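ChrR-like cupin domain-containing protein (Ralstonia eutropha JMP134, PDB 3EBR) is of unknown function but adopts the RmlC-like cupin fold of the ChrR-like family and assembles into a tetramer of identical chains. Local coordinates at residues V31-I36 and D138-Y143; H59-V64 and A115-Y120; V64-V69 and T110-A115. All coordinates share one frame; numbering follows the deposited sequence.

Contact 1: V31-I36 and D138-Y143; sequences VKYFKI and DRYLNY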
ATOM      1  N   VAL A  31     -21.256   9.035  -9.989  1.00 42.16           N
ATOM      2  CA  VAL A  31     -20.209   8.611  -9.058  1.00 42.25           C
ATOM      3  C   VAL A  31     -20.667   8.913  -7.631  1.00 43.19           C
ATOM      4  O   VAL A  31     -21.434   9.848  -7.429  1.00 44.28           O
ATOM      5  CB  VAL A  31     -18.854   9.317  -9.359  1.00 42.31           C
ATOM      6  CG1 VAL A  31     -18.985  10.840  -9.248  1.00 40.55           C
ATOM      7  CG2 VAL A  31     -17.722   8.804  -8.447  1.00 39.59           C
ATOM      8  N   LYS A  32     -20.251   8.089  -6.669  1.00 43.74           N
ATOM      9  CA  LYS A  32     -20.550   8.286  -5.248  1.00 44.27           C
ATOM     10  C   LYS A  32     -19.207   8.122  -4.537  1.00 43.61           C
ATOM     11  O   LYS A  32     -18.597   7.064  -4.648  1.00 42.48           O
ATOM     12  CB  LYS A  32     -21.603   7.297  -4.738  1.00 44.73           C
ATOM     13  CG  LYS A  32     -21.953   7.440  -3.228  1.00 46.70           C
ATOM     14  CD  LYS A  32     -22.989   6.441  -2.721  1.00 45.16           C
ATOM     15  CE  LYS A  32     -24.386   6.740  -3.221  1.00 48.89           C
ATOM     16  NZ  LYS A  32     -25.378   5.720  -2.755  1.00 47.75           N
ATOM     17  N   TYR A  33     -18.754   9.158  -3.828  1.00 43.27           N
ATOM     18  CA  TYR A  33     -17.470   9.132  -3.111  1.00 43.59           C
ATOM     19  C   TYR A  33     -17.598   8.681  -1.653  1.00 43.89           C
ATOM     20  O   TYR A  33     -18.367   9.271  -0.891  1.00 43.40           O
ATOM     21  CB  TYR A  33     -16.797  10.514  -3.155  1.00 43.69           C
ATOM     22  CG  TYR A  33     -16.417  10.924  -4.552  1.00 42.92           C
ATOM     23  CD1 TYR A  33     -15.256  10.427  -5.134  1.00 42.20           C
ATOM     24  CD2 TYR A  33     -17.211  11.798  -5.300  1.00 40.65           C
ATOM     25  CE1 TYR A  33     -14.892  10.775  -6.420  1.00 40.33           C
ATOM     26  CE2 TYR A  33     -16.846  12.160  -6.595  1.00 40.12           C
ATOM     27  CZ  TYR A  33     -15.680  11.640  -7.140  1.00 42.06           C
ATOM     28  OH  TYR A  33     -15.294  11.946  -8.407  1.00 43.88           O
ATOM     29  N   PHE A  34     -16.844   7.639  -1.291  1.00 44.16           N
ATOM     30  CA  PHE A  34     -16.791   7.093   0.076  1.00 44.46           C
ATOM     31  C   PHE A  34     -15.512   7.484   0.810  1.00 45.59           C
ATOM     32  O   PHE A  34     -15.561   7.724   2.010  1.00 48.14           O
ATOM     33  CB  PHE A  34     -16.932   5.570   0.072  1.00 44.23           C
ATOM     34  CG  PHE A  34     -18.309   5.101  -0.283  1.00 45.18           C
ATOM     35  CD1 PHE A  34     -19.270   4.938   0.708  1.00 45.31           C
ATOM     36  CD2 PHE A  34     -18.655   4.839  -1.596  1.00 46.19           C
ATOM     37  CE1 PHE A  34     -20.548   4.508   0.399  1.00 42.96           C
ATOM     38  CE2 PHE A  34     -19.938   4.409  -1.916  1.00 48.22           C
ATOM     39  CZ  PHE A  34     -20.885   4.241  -0.914  1.00 46.16           C
ATOM     40  N   LYS A  35     -14.374   7.503   0.116  1.00 45.56           N
ATOM     41  CA  LYS A  35     -13.111   7.861   0.730  1.00 45.53           C
ATOM     42  C   LYS A  35     -12.256   8.541  -0.335  1.00 44.69           C
ATOM     43  O   LYS A  35     -12.345   8.173  -1.490  1.00 42.65           O
ATOM     44  CB  LYS A  35     -12.424   6.595   1.254  1.00 46.41           C
ATOM     45  CG  LYS A  35     -11.578   6.771   2.506  1.00 51.33           C
ATOM     46  CD  LYS A  35     -12.526   6.969   3.703  1.00 59.46           C
ATOM     47  CE  LYS A  35     -11.824   7.181   4.989  1.00 59.37           C
ATOM     48  NZ  LYS A  35     -12.818   7.583   6.031  1.00 64.59           N
ATOM     49  N   ILE A  36     -11.495   9.567   0.043  1.00 44.59           N
ATOM     50  CA  ILE A  36     -10.616  10.307  -0.862  1.00 44.15           C
ATOM     51  C   ILE A  36      -9.334  10.563  -0.078  1.00 44.98           C
ATOM     52  O   ILE A  36      -9.191  11.602   0.526  1.00 47.63           O
ATOM     53  CB  ILE A  36     -11.262  11.628  -1.374  1.00 43.62           C
ATOM     54  CG1 ILE A  36     -12.575  11.374  -2.129  1.00 42.17           C
ATOM     55  CG2 ILE A  36     -10.289  12.372  -2.278  1.00 44.73           C
ATOM     56  CD1 ILE A  36     -13.230  12.647  -2.706  1.00 41.98           C
ATOM     57  N   ASP A 138     -12.568  18.107  -5.369  1.00 45.22           N
ATOM     58  CA  ASP A 138     -13.139  19.329  -5.961  1.00 46.46           C
ATOM     59  C   ASP A 138     -14.572  19.079  -6.387  1.00 45.80           C
ATOM     60  O   ASP A 138     -15.443  19.865  -6.048  1.00 46.56           O
ATOM     61  CB  ASP A 138     -12.338  19.857  -7.176  1.00 48.19           C
ATOM     62  CG  ASP A 138     -10.994  20.516  -6.801  1.00 53.54           C
ATOM     63  OD1 ASP A 138     -10.667  20.693  -5.603  1.00 57.72           O
ATOM     64  OD2 ASP A 138     -10.258  20.885  -7.743  1.00 61.53           O
ATOM     65  N   ARG A 139     -14.806  17.975  -7.093  1.00 44.31           N
ATOM     66  CA  ARG A 139     -16.149  17.599  -7.544  1.00 43.82           C
ATOM     67  C   ARG A 139     -17.092  17.345  -6.350  1.00 43.29           C
ATOM     68  O   ARG A 139     -18.199  17.874  -6.333  1.00 42.79           O
ATOM     69  CB  ARG A 139     -16.061  16.388  -8.480  1.00 44.32           C
ATOM     70  CG  ARG A 139     -17.384  15.827  -8.993  1.00 42.03           C
ATOM     71  CD  ARG A 139     -17.345  14.632  -9.929  1.00 43.54           C
ATOM     72  NE  ARG A 139     -16.566  14.827 -11.149  1.00 44.12           N
ATOM     73  CZ  ARG A 139     -15.249  14.645 -11.275  1.00 44.31           C
ATOM     74  NH1 ARG A 139     -14.468  14.275 -10.256  1.00 47.53           N
ATOM     75  NH2 ARG A 139     -14.688  14.859 -12.455  1.00 50.78           N
ATOM     76  N   TYR A 140     -16.634  16.565  -5.365  1.00 44.01           N
ATOM     77  CA  TYR A 140     -17.424  16.268  -4.157  1.00 43.80           C
ATOM     78  C   TYR A 140     -17.807  17.556  -3.412  1.00 43.61           C
ATOM     79  O   TYR A 140     -18.983  17.768  -3.123  1.00 44.53           O
ATOM     80  CB  TYR A 140     -16.685  15.278  -3.236  1.00 44.10           C
ATOM     81  CG  TYR A 140     -17.415  15.023  -1.932  1.00 45.03           C
ATOM     82  CD1 TYR A 140     -18.536  14.187  -1.888  1.00 44.38           C
ATOM     83  CD2 TYR A 140     -16.990  15.623  -0.740  1.00 41.44           C
ATOM     84  CE1 TYR A 140     -19.224  13.962  -0.688  1.00 45.00           C
ATOM     85  CE2 TYR A 140     -17.672  15.407   0.460  1.00 43.05           C
ATOM     86  CZ  TYR A 140     -18.783  14.571   0.483  1.00 43.72           C
ATOM     87  OH  TYR A 140     -19.459  14.356   1.667  1.00 42.82           O
ATOM     88  N   LEU A 141     -16.825  18.417  -3.153  1.00 43.21           N
ATOM     89  CA  LEU A 141     -17.067  19.704  -2.474  1.00 42.94           C
ATOM     90  C   LEU A 141     -17.866  20.705  -3.339  1.00 43.55           C
ATOM     91  O   LEU A 141     -18.644  21.471  -2.774  1.00 45.70           O
ATOM     92  CB  LEU A 141     -15.746  20.327  -1.988  1.00 42.81           C
ATOM     93  CG  LEU A 141     -14.943  19.563  -0.923  1.00 38.52           C
ATOM     94  CD1 LEU A 141     -13.593  20.224  -0.712  1.00 29.27           C
ATOM     95  CD2 LEU A 141     -15.704  19.458   0.396  1.00 35.02           C
ATOM     96  N   ASN A 142     -17.666  20.725  -4.667  1.00 44.55           N
ATOM     97  CA  ASN A 142     -18.434  21.627  -5.576  1.00 45.97           C
ATOM     98  C   ASN A 142     -19.933  21.277  -5.631  1.00 45.55           C
ATOM     99  O   ASN A 142     -20.765  22.183  -5.667  1.00 45.42           O
ATOM    100  CB  ASN A 142     -17.864  21.677  -7.019  1.00 47.18           C
ATOM    101  CG  ASN A 142     -16.528  22.447  -7.140  1.00 51.05           C
ATOM    102  OD1 ASN A 142     -16.205  23.329  -6.340  1.00 55.89           O
ATOM    103  ND2 ASN A 142     -15.757  22.104  -8.169  1.00 54.65           N
ATOM    104  N   TYR A 143     -20.261  19.980  -5.660  1.00 45.28           N
ATOM    105  CA  TYR A 143     -21.662  19.508  -5.661  1.00 45.80           C
ATOM    106  C   TYR A 143     -22.329  19.805  -4.332  1.00 47.01           C
ATOM    107  O   TYR A 143     -23.491  20.219  -4.314  1.00 48.12           O
ATOM    108  CB  TYR A 143     -21.732  18.013  -5.958  1.00 45.79           C
ATOM    109  CG  TYR A 143     -23.100  17.339  -5.920  1.00 45.19           C
ATOM    110  CD1 TYR A 143     -23.657  16.886  -4.715  1.00 47.06           C
ATOM    111  CD2 TYR A 143     -23.809  17.089  -7.093  1.00 47.42           C
ATOM    112  CE1 TYR A 143     -24.909  16.259  -4.680  1.00 47.00           C
ATOM    113  CE2 TYR A 143     -25.062  16.456  -7.068  1.00 47.77           C
ATOM    114  CZ  TYR A 143     -25.604  16.048  -5.858  1.00 47.13           C
ATOM    115  OH  TYR A 143     -26.831  15.427  -5.831  1.00 47.15           O
TER

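Contact 2: H59-V64 and A115-Y120; sequences HHTGTV and AGELLY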
ATOM      1  N   HIS A  59      -4.961   5.798 -19.048  1.00 48.55           N
ATOM      2  CA  HIS A  59      -3.721   5.203 -18.600  1.00 47.18           C
ATOM      3  C   HIS A  59      -3.851   5.439 -17.123  1.00 46.73           C
ATOM      4  O   HIS A  59      -4.187   6.568 -16.742  1.00 46.29           O
ATOM      5  CB  HIS A  59      -2.507   5.944 -19.126  1.00 46.40           C
ATOM      6  CG  HIS A  59      -1.200   5.445 -18.587  1.00 43.91           C
ATOM      7  ND1 HIS A  59      -0.375   4.600 -19.297  1.00 45.55           N
ATOM      8  CD2 HIS A  59      -0.572   5.684 -17.413  1.00 41.42           C
ATOM      9  CE1 HIS A  59       0.706   4.342 -18.584  1.00 42.50           C
ATOM     10  NE2 HIS A  59       0.609   4.985 -17.436  1.00 43.31           N
ATOM     11  N   HIS A  60      -3.604   4.405 -16.315  0.50 46.30           N
ATOM     12  CA  HIS A  60      -3.679   4.508 -14.857  0.50 46.29           C
ATOM     13  C   HIS A  60      -2.298   4.261 -14.232  0.50 45.86           C
ATOM     14  O   HIS A  60      -1.635   3.277 -14.568  0.50 44.77           O
ATOM     15  CB  HIS A  60      -4.736   3.564 -14.291  0.50 46.61           C
ATOM     16  CG  HIS A  60      -4.910   3.715 -12.820  0.50 47.37           C
ATOM     17  ND1 HIS A  60      -5.214   4.924 -12.238  0.50 46.87           N
ATOM     18  CD2 HIS A  60      -4.851   2.818 -11.815  0.50 49.09           C
ATOM     19  CE1 HIS A  60      -5.298   4.772 -10.932  0.50 43.72           C
ATOM     20  NE2 HIS A  60      -5.096   3.500 -10.649  0.50 46.89           N
ATOM     21  N   THR A  61      -1.892   5.150 -13.316  1.00 46.11           N
ATOM     22  CA  THR A  61      -0.584   5.085 -12.653  1.00 46.26           C
ATOM     23  C   THR A  61      -0.384   4.055 -11.530  1.00 46.89           C
ATOM     24  O   THR A  61       0.753   3.627 -11.314  1.00 48.41           O
ATOM     25  CB  THR A  61      -0.225   6.499 -12.111  1.00 46.13           C
ATOM     26  OG1 THR A  61      -1.226   6.936 -11.186  1.00 46.12           O
ATOM     27  CG2 THR A  61      -0.124   7.511 -13.263  1.00 44.62           C
ATOM     28  N   GLY A  62      -1.451   3.683 -10.820  1.00 47.10           N
ATOM     29  CA  GLY A  62      -1.379   2.693  -9.727  1.00 46.91           C
ATOM     30  C   GLY A  62      -2.288   1.519 -10.015  1.00 47.26           C
ATOM     31  O   GLY A  62      -2.403   1.100 -11.157  1.00 49.74           O
ATOM     32  N   THR A  63      -2.922   0.971  -8.993  1.00 46.14           N
ATOM     33  CA  THR A  63      -3.806  -0.177  -9.161  1.00 45.13           C
ATOM     34  C   THR A  63      -5.260   0.237  -9.074  1.00 44.91           C
ATOM     35  O   THR A  63      -5.573   1.362  -8.669  1.00 46.75           O
ATOM     36  CB  THR A  63      -3.530  -1.225  -8.084  1.00 44.66           C
ATOM     37  OG1 THR A  63      -3.699  -0.622  -6.802  1.00 46.40           O
ATOM     38  CG2 THR A  63      -2.112  -1.752  -8.199  1.00 43.53           C
ATOM     39  N   VAL A  64      -6.135  -0.672  -9.500  1.00 43.45           N
ATOM     40  CA  VAL A  64      -7.576  -0.499  -9.441  1.00 42.82           C
ATOM     41  C   VAL A  64      -8.198  -1.862  -9.130  1.00 42.77           C
ATOM     42  O   VAL A  64      -7.915  -2.820  -9.842  1.00 45.06           O
ATOM     43  CB  VAL A  64      -8.213   0.011 -10.751  1.00 43.92           C
ATOM     44  CG1 VAL A  64      -9.721   0.205 -10.560  1.00 46.04           C
ATOM     45  CG2 VAL A  64      -7.610   1.308 -11.192  1.00 42.57           C
ATOM     46  N   ALA A 115      -6.050   3.490  -6.765  1.00 40.26           N
ATOM     47  CA  ALA A 115      -4.838   4.041  -6.181  1.00 40.49           C
ATOM     48  C   ALA A 115      -4.113   4.759  -7.308  1.00 42.30           C
ATOM     49  O   ALA A 115      -3.838   4.139  -8.312  1.00 44.53           O
ATOM     50  CB  ALA A 115      -3.974   2.946  -5.622  1.00 36.87           C
ATOM     51  N   GLY A 116      -3.828   6.050  -7.158  1.00 43.64           N
ATOM     52  CA  GLY A 116      -3.123   6.837  -8.177  1.00 45.56           C
ATOM     53  C   GLY A 116      -4.063   7.623  -9.072  1.00 47.98           C
ATOM     54  O   GLY A 116      -5.282   7.662  -8.835  1.00 50.04           O
ATOM     55  N   GLU A 117      -3.494   8.205 -10.128  1.00 47.87           N
ATOM     56  CA  GLU A 117      -4.237   9.041 -11.065  1.00 47.43           C
ATOM     57  C   GLU A 117      -4.659   8.303 -12.321  1.00 47.82           C
ATOM     58  O   GLU A 117      -4.018   7.334 -12.703  1.00 48.23           O
ATOM     59  CB  GLU A 117      -3.385  10.236 -11.483  1.00 47.33           C
ATOM     60  CG  GLU A 117      -2.803  11.007 -10.319  1.00 47.99           C
ATOM     61  CD  GLU A 117      -2.191  12.329 -10.715  1.00 52.79           C
ATOM     62  OE1 GLU A 117      -1.865  12.548 -11.904  1.00 57.53           O
ATOM     63  OE2 GLU A 117      -2.016  13.154  -9.810  1.00 53.01           O
ATOM     64  N   LEU A 118      -5.739   8.794 -12.939  1.00 48.73           N
ATOM     65  CA  LEU A 118      -6.310   8.288 -14.192  1.00 48.66           C
ATOM     66  C   LEU A 118      -6.011   9.346 -15.255  1.00 47.02           C
ATOM     67  O   LEU A 118      -6.621  10.410 -15.231  1.00 46.82           O
ATOM     68  CB  LEU A 118      -7.820   8.052 -14.078  1.00 48.81           C
ATOM     69  CG  LEU A 118      -8.345   6.926 -13.186  1.00 50.96           C
ATOM     70  CD1 LEU A 118      -9.856   7.028 -13.034  1.00 53.89           C
ATOM     71  CD2 LEU A 118      -7.969   5.583 -13.752  1.00 53.92           C
ATOM     72  N   LEU A 119      -5.073   9.060 -16.158  1.00 46.02           N
ATOM     73  CA  LEU A 119      -4.677   9.965 -17.245  1.00 45.79           C
ATOM     74  C   LEU A 119      -5.471   9.591 -18.498  1.00 44.95           C
ATOM     75  O   LEU A 119      -5.183   8.575 -19.118  1.00 45.53           O
ATOM     76  CB  LEU A 119      -3.167   9.867 -17.492  1.00 45.66           C
ATOM     77  CG  LEU A 119      -2.244  10.129 -16.290  1.00 46.11           C
ATOM     78  CD1 LEU A 119      -0.793   9.822 -16.657  1.00 46.27           C
ATOM     79  CD2 LEU A 119      -2.385  11.554 -15.777  1.00 46.51           C
ATOM     80  N   TYR A 120      -6.471  10.397 -18.859  1.00 44.47           N
ATOM     81  CA  TYR A 120      -7.323  10.133 -20.041  1.00 44.53           C
ATOM     82  C   TYR A 120      -6.565  10.506 -21.305  1.00 44.31           C
ATOM     83  O   TYR A 120      -5.886  11.532 -21.316  1.00 43.32           O
ATOM     84  CB  TYR A 120      -8.672  10.851 -19.919  1.00 44.34           C
ATOM     85  CG  TYR A 120      -9.451  10.308 -18.741  1.00 47.04           C
ATOM     86  CD1 TYR A 120     -10.274   9.187 -18.881  1.00 46.14           C
ATOM     87  CD2 TYR A 120      -9.320  10.869 -17.470  1.00 45.84           C
ATOM     88  CE1 TYR A 120     -10.974   8.658 -17.789  1.00 44.70           C
ATOM     89  CE2 TYR A 120     -10.009  10.352 -16.389  1.00 45.72           C
ATOM     90  CZ  TYR A 120     -10.839   9.248 -16.539  1.00 46.20           C
ATOM     91  OH  TYR A 120     -11.524   8.741 -15.448  1.00 42.34           O
TER

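Contact 3: V64-V69 and T110-A115; sequences VIVYTV and TFNIVA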
ATOM      1  N   VAL A  64      -6.135  -0.672  -9.500  1.00 43.45           N
ATOM      2  CA  VAL A  64      -7.576  -0.499  -9.441  1.00 42.82           C
ATOM      3  C   VAL A  64      -8.198  -1.862  -9.130  1.00 42.77           C
ATOM      4  O   VAL A  64      -7.915  -2.820  -9.842  1.00 45.06           O
ATOM      5  CB  VAL A  64      -8.213   0.011 -10.751  1.00 43.92           C
ATOM      6  CG1 VAL A  64      -9.721   0.205 -10.560  1.00 46.04           C
ATOM      7  CG2 VAL A  64      -7.610   1.308 -11.192  1.00 42.57           C
ATOM      8  N   ILE A  65      -8.972  -1.957  -8.052  1.00 40.57           N
ATOM      9  CA  ILE A  65      -9.695  -3.164  -7.686  1.00 39.53           C
ATOM     10  C   ILE A  65     -11.143  -2.827  -8.046  1.00 40.58           C
ATOM     11  O   ILE A  65     -11.657  -1.823  -7.551  1.00 41.23           O
ATOM     12  CB  ILE A  65      -9.605  -3.485  -6.206  1.00 40.74           C
ATOM     13  CG1 ILE A  65      -8.155  -3.802  -5.807  1.00 41.93           C
ATOM     14  CG2 ILE A  65     -10.529  -4.670  -5.862  1.00 33.24           C
ATOM     15  CD1 ILE A  65      -7.956  -4.001  -4.325  1.00 39.49           C
ATOM     16  N   VAL A  66     -11.780  -3.615  -8.913  1.00 39.28           N
ATOM     17  CA  VAL A  66     -13.159  -3.378  -9.313  1.00 38.31           C
ATOM     18  C   VAL A  66     -14.043  -4.582  -8.995  1.00 39.81           C
ATOM     19  O   VAL A  66     -13.766  -5.672  -9.485  1.00 39.27           O
ATOM     20  CB  VAL A  66     -13.307  -3.096 -10.830  1.00 37.56           C
ATOM     21  CG1 VAL A  66     -14.757  -2.797 -11.146  1.00 33.22           C
ATOM     22  CG2 VAL A  66     -12.435  -1.939 -11.283  1.00 36.00           C
ATOM     23  N   TYR A  67     -15.061  -4.377  -8.148  1.00 40.26           N
ATOM     24  CA  TYR A  67     -16.066  -5.375  -7.816  1.00 40.45           C
ATOM     25  C   TYR A  67     -17.349  -4.910  -8.528  1.00 41.55           C
ATOM     26  O   TYR A  67     -17.855  -3.820  -8.246  1.00 41.67           O
ATOM     27  CB  TYR A  67     -16.305  -5.517  -6.321  1.00 40.97           C
ATOM     28  CG  TYR A  67     -17.481  -6.422  -6.029  1.00 38.29           C
ATOM     29  CD1 TYR A  67     -17.375  -7.796  -6.193  1.00 37.60           C
ATOM     30  CD2 TYR A  67     -18.708  -5.901  -5.621  1.00 40.45           C
ATOM     31  CE1 TYR A  67     -18.466  -8.644  -5.948  1.00 41.30           C
ATOM     32  CE2 TYR A  67     -19.807  -6.738  -5.380  1.00 41.49           C
ATOM     33  CZ  TYR A  67     -19.671  -8.105  -5.536  1.00 38.71           C
ATOM     34  OH  TYR A  67     -20.738  -8.922  -5.288  1.00 40.25           O
ATOM     35  N   THR A  68     -17.883  -5.746  -9.413  1.00 42.12           N
ATOM     36  CA  THR A  68     -19.083  -5.420 -10.182  1.00 42.99           C
ATOM     37  C   THR A  68     -20.329  -5.752  -9.366  1.00 43.72           C
ATOM     38  O   THR A  68     -20.613  -6.927  -9.102  1.00 43.43           O
ATOM     39  CB  THR A  68     -19.078  -6.185 -11.506  1.00 43.63           C
ATOM     40  OG1 THR A  68     -17.843  -5.912 -12.179  1.00 38.40           O
ATOM     41  CG2 THR A  68     -20.267  -5.790 -12.387  1.00 39.50           C
ATOM     42  N   VAL A  69     -21.060  -4.711  -8.970  1.00 45.04           N
ATOM     43  CA  VAL A  69     -22.273  -4.863  -8.154  1.00 44.87           C
ATOM     44  C   VAL A  69     -23.382  -5.375  -9.074  1.00 45.86           C
ATOM     45  O   VAL A  69     -24.095  -6.312  -8.707  1.00 45.44           O
ATOM     46  CB  VAL A  69     -22.625  -3.567  -7.412  1.00 44.41           C
ATOM     47  CG1 VAL A  69     -23.857  -3.757  -6.565  1.00 43.02           C
ATOM     48  CG2 VAL A  69     -21.460  -3.155  -6.523  1.00 44.78           C
ATOM     49  N   THR A 110     -20.437  -0.359 -10.273  1.00 43.37           N
ATOM     50  CA  THR A 110     -19.163  -0.974  -9.864  1.00 42.62           C
ATOM     51  C   THR A 110     -18.585  -0.320  -8.622  1.00 42.10           C
ATOM     52  O   THR A 110     -18.649   0.895  -8.500  1.00 42.68           O
ATOM     53  CB  THR A 110     -18.086  -0.876 -10.975  1.00 43.05           C
ATOM     54  OG1 THR A 110     -17.787   0.501 -11.252  1.00 40.01           O
ATOM     55  CG2 THR A 110     -18.550  -1.574 -12.252  1.00 43.34           C
ATOM     56  N   PHE A 111     -18.027  -1.135  -7.722  1.00 41.93           N
ATOM     57  CA  PHE A 111     -17.375  -0.685  -6.493  1.00 40.37           C
ATOM     58  C   PHE A 111     -15.906  -0.688  -6.858  1.00 39.93           C
ATOM     59  O   PHE A 111     -15.357  -1.744  -7.132  1.00 38.71           O
ATOM     60  CB  PHE A 111     -17.665  -1.594  -5.311  1.00 39.29           C
ATOM     61  CG  PHE A 111     -16.918  -1.210  -4.072  1.00 38.18           C
ATOM     62  CD1 PHE A 111     -17.274  -0.069  -3.369  1.00 40.40           C
ATOM     63  CD2 PHE A 111     -15.875  -1.998  -3.586  1.00 39.89           C
ATOM     64  CE1 PHE A 111     -16.595   0.301  -2.221  1.00 38.43           C
ATOM     65  CE2 PHE A 111     -15.194  -1.637  -2.419  1.00 39.45           C
ATOM     66  CZ  PHE A 111     -15.549  -0.478  -1.746  1.00 37.36           C
ATOM     67  N   ASN A 112     -15.287   0.490  -6.830  1.00 41.48           N
ATOM     68  CA  ASN A 112     -13.911   0.700  -7.241  1.00 42.15           C
ATOM     69  C   ASN A 112     -13.014   1.226  -6.143  1.00 42.02           C
ATOM     70  O   ASN A 112     -13.457   2.056  -5.361  1.00 42.72           O
ATOM     71  CB  ASN A 112     -13.918   1.755  -8.337  1.00 43.19           C
ATOM     72  CG  ASN A 112     -14.999   1.518  -9.351  1.00 46.80           C
ATOM     73  OD1 ASN A 112     -15.038   0.486 -10.015  1.00 57.85           O
ATOM     74  ND2 ASN A 112     -15.900   2.479  -9.467  1.00 53.86           N
ATOM     75  N   ILE A 113     -11.771   0.735  -6.093  1.00 41.37           N
ATOM     76  CA  ILE A 113     -10.745   1.179  -5.156  1.00 40.06           C
ATOM     77  C   ILE A 113      -9.605   1.511  -6.102  1.00 40.98           C
ATOM     78  O   ILE A 113      -8.946   0.604  -6.594  1.00 42.35           O
ATOM     79  CB  ILE A 113     -10.354   0.139  -4.123  1.00 39.70           C
ATOM     80  CG1 ILE A 113     -11.588  -0.255  -3.317  1.00 40.65           C
ATOM     81  CG2 ILE A 113      -9.244   0.692  -3.219  1.00 36.92           C
ATOM     82  CD1 ILE A 113     -11.277  -1.071  -2.139  1.00 41.18           C
ATOM     83  N   VAL A 114      -9.417   2.802  -6.367  1.00 39.76           N
ATOM     84  CA  VAL A 114      -8.426   3.303  -7.293  1.00 39.79           C
ATOM     85  C   VAL A 114      -7.274   3.993  -6.573  1.00 40.95           C
ATOM     86  O   VAL A 114      -7.509   4.966  -5.879  1.00 41.72           O
ATOM     87  CB  VAL A 114      -9.104   4.304  -8.273  1.00 40.01           C
ATOM     88  CG1 VAL A 114      -8.111   4.887  -9.245  1.00 33.65           C
ATOM     89  CG2 VAL A 114     -10.230   3.615  -9.035  1.00 39.93           C
ATOM     90  N   ALA A 115      -6.050   3.490  -6.765  1.00 40.26           N
ATOM     91  CA  ALA A 115      -4.838   4.041  -6.181  1.00 40.49           C
ATOM     92  C   ALA A 115      -4.113   4.759  -7.308  1.00 42.30           C
ATOM     93  O   ALA A 115      -3.838   4.139  -8.312  1.00 44.53           O
ATOM     94  CB  ALA A 115      -3.974   2.946  -5.622  1.00 36.87           C
TER

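Contact 1: V31-I36 and D138-Y143
The helix near the C terminus, 133-146, packs across strand 30-37 of the larger cupin sheet, through Tyr33, Val31 and Ile36 on the strand and Arg139 and Tyr140 on the helix. The local axes of 31-33 and 138-143 come within 9.8 Å and lie 94° apart, so this part of the helix meets the strand almost perpendicularly. Tyr33 sits in the middle: its CD2 touches Tyr140 CB at 4.1 Å, and the two tyrosine side chains run antiparallel past one another. Ile36 CD1 adds a looser contact with Tyr140 CB, 4.4 Å away. The strand turns its corner at a classic beta bulge, Phe34 and Lys35 standing opposite Ile44. Arg139 crosses Tyr33 at about a right angle, its CD lying at the ring edge near the ring plane. The chain then bends at chi3 (-57°), which places NE, and that nitrogen is hydrogen-bonded to Ala23 O. NH1 makes a salt bridge with Glu131, and Phe22 gives a cation-pi contact. The polar end of the arginine is therefore held mainly from outside this pair. On the strand side Val31 CG1 reaches Arg139 CD at 4.2 Å.

Contact 2: H59-V64 and A115-Y120
Strands 58-60 and 118-121 of the smaller cupin sheet pair antiparallel, His59 opposite Leu119 and His60 opposite Leu118, and the loop residues beyond them stay joined by hydrogen bonds from Thr61 and Thr63. His60 falls in what is probably the histidine part of the first cupin motif, which runs beyond this segment. His59 and Leu119 satisfy each other's backbones twice: His59 N gives an almost straight bond to Leu119 O (2.8 Å, 177° at the hydrogen), and Leu119 N returns one to His59 O (2.7 Å). Beyond the strands, Thr61 continues the pairing with both its main chain and its side chain. Its N donates to Glu117 O at 3.1 Å, while OG1 accepts from Glu117 N at 2.8 Å. The first torsion, 59°, sets OG1 between the backbone N and the carbonyl carbon, leaving CG2 to meet Leu119 CD1. His60 is deposited in two conformers, so its ring contacts are doubtful; in one, ND1 makes at most a weak bond to Glu117 O, NE2 approaches Thr63 O, and Leu118 CD2 lies beside the same ring. The polar ends of His59 and Glu117 find their partners at a subunit interface. His59 NE2 is hydrogen-bonded to Glu117 OE2 of the fourth subunit and ND1 to Arg95, whereas Glu117 OE2 meets Ser93 OG and His59 NE2 of that subunit and Asn132 of its own chain. Leu119 and Thr61 each also pack on their counterparts there. At the far end Ala115 N donates to Thr63 O at 2.9 Å (169° at the hydrogen).

Contact 3: V64-V69 and T110-A115
Val66 CG1 nestles against the notch formed by Asn112 OD1, at 3.5 Å, and Thr110 CB, at 3.8 Å. Val66 and Asn112 run alongside each other, whereas Val66 and Thr110 are set obliquely. The amide oxygen beside the valine has a polar partner too: Thr110 OG1 donates to Asn112 OD1 at 3.0 Å, lying in the plane of the amide, on one lone pair of OD1. Further along this face, Val64 CG1 meets Val114 CG2 at 3.8 Å, and Trp73 touches both Val66 and Thr110. Strands 64-70 and 108-115 are neighbours in the larger antiparallel sheet of the cupin fold, with local axes 4.6 Å apart. Four backbone bonds, two in each of the pairs Ile65-Ile113 and Tyr67-Phe111, hold the register. The residues of these two pairs form the other face. Ile65 and Ile113 approach at their CB atoms, and so do Tyr67 and Phe111 (4.3 Å), each CB lying at the edge of the other's ring. In both aromatic residues CG stands anti to the backbone N (172° in Tyr67, 175° in Phe111). Tyr67 stacks on Phe111 of the second subunit, and Phe111 on Tyr67 of that subunit.

From the N terminus, the chain first lays down 31-36; the later packing of 138-143 on it closes the widest loop, contact 1. Inside it, 59-64 leads directly into 64-69; after an excursion of about 40 residues the chain returns through 110-115 and straight on into 115-120. Contact 3 therefore closes the innermost loop and contact 2 the one around it. They share Val64 and Ala115, and His60 touches Val114 between them. Beyond the irregular residues 61-63 and 116-117 the pairing resumes in the same register, joining the larger sheet to the smaller. Contact 1 reaches the same larger sheet as contact 3, their centres 16 Å apart without touching, and adds the helix 133-146.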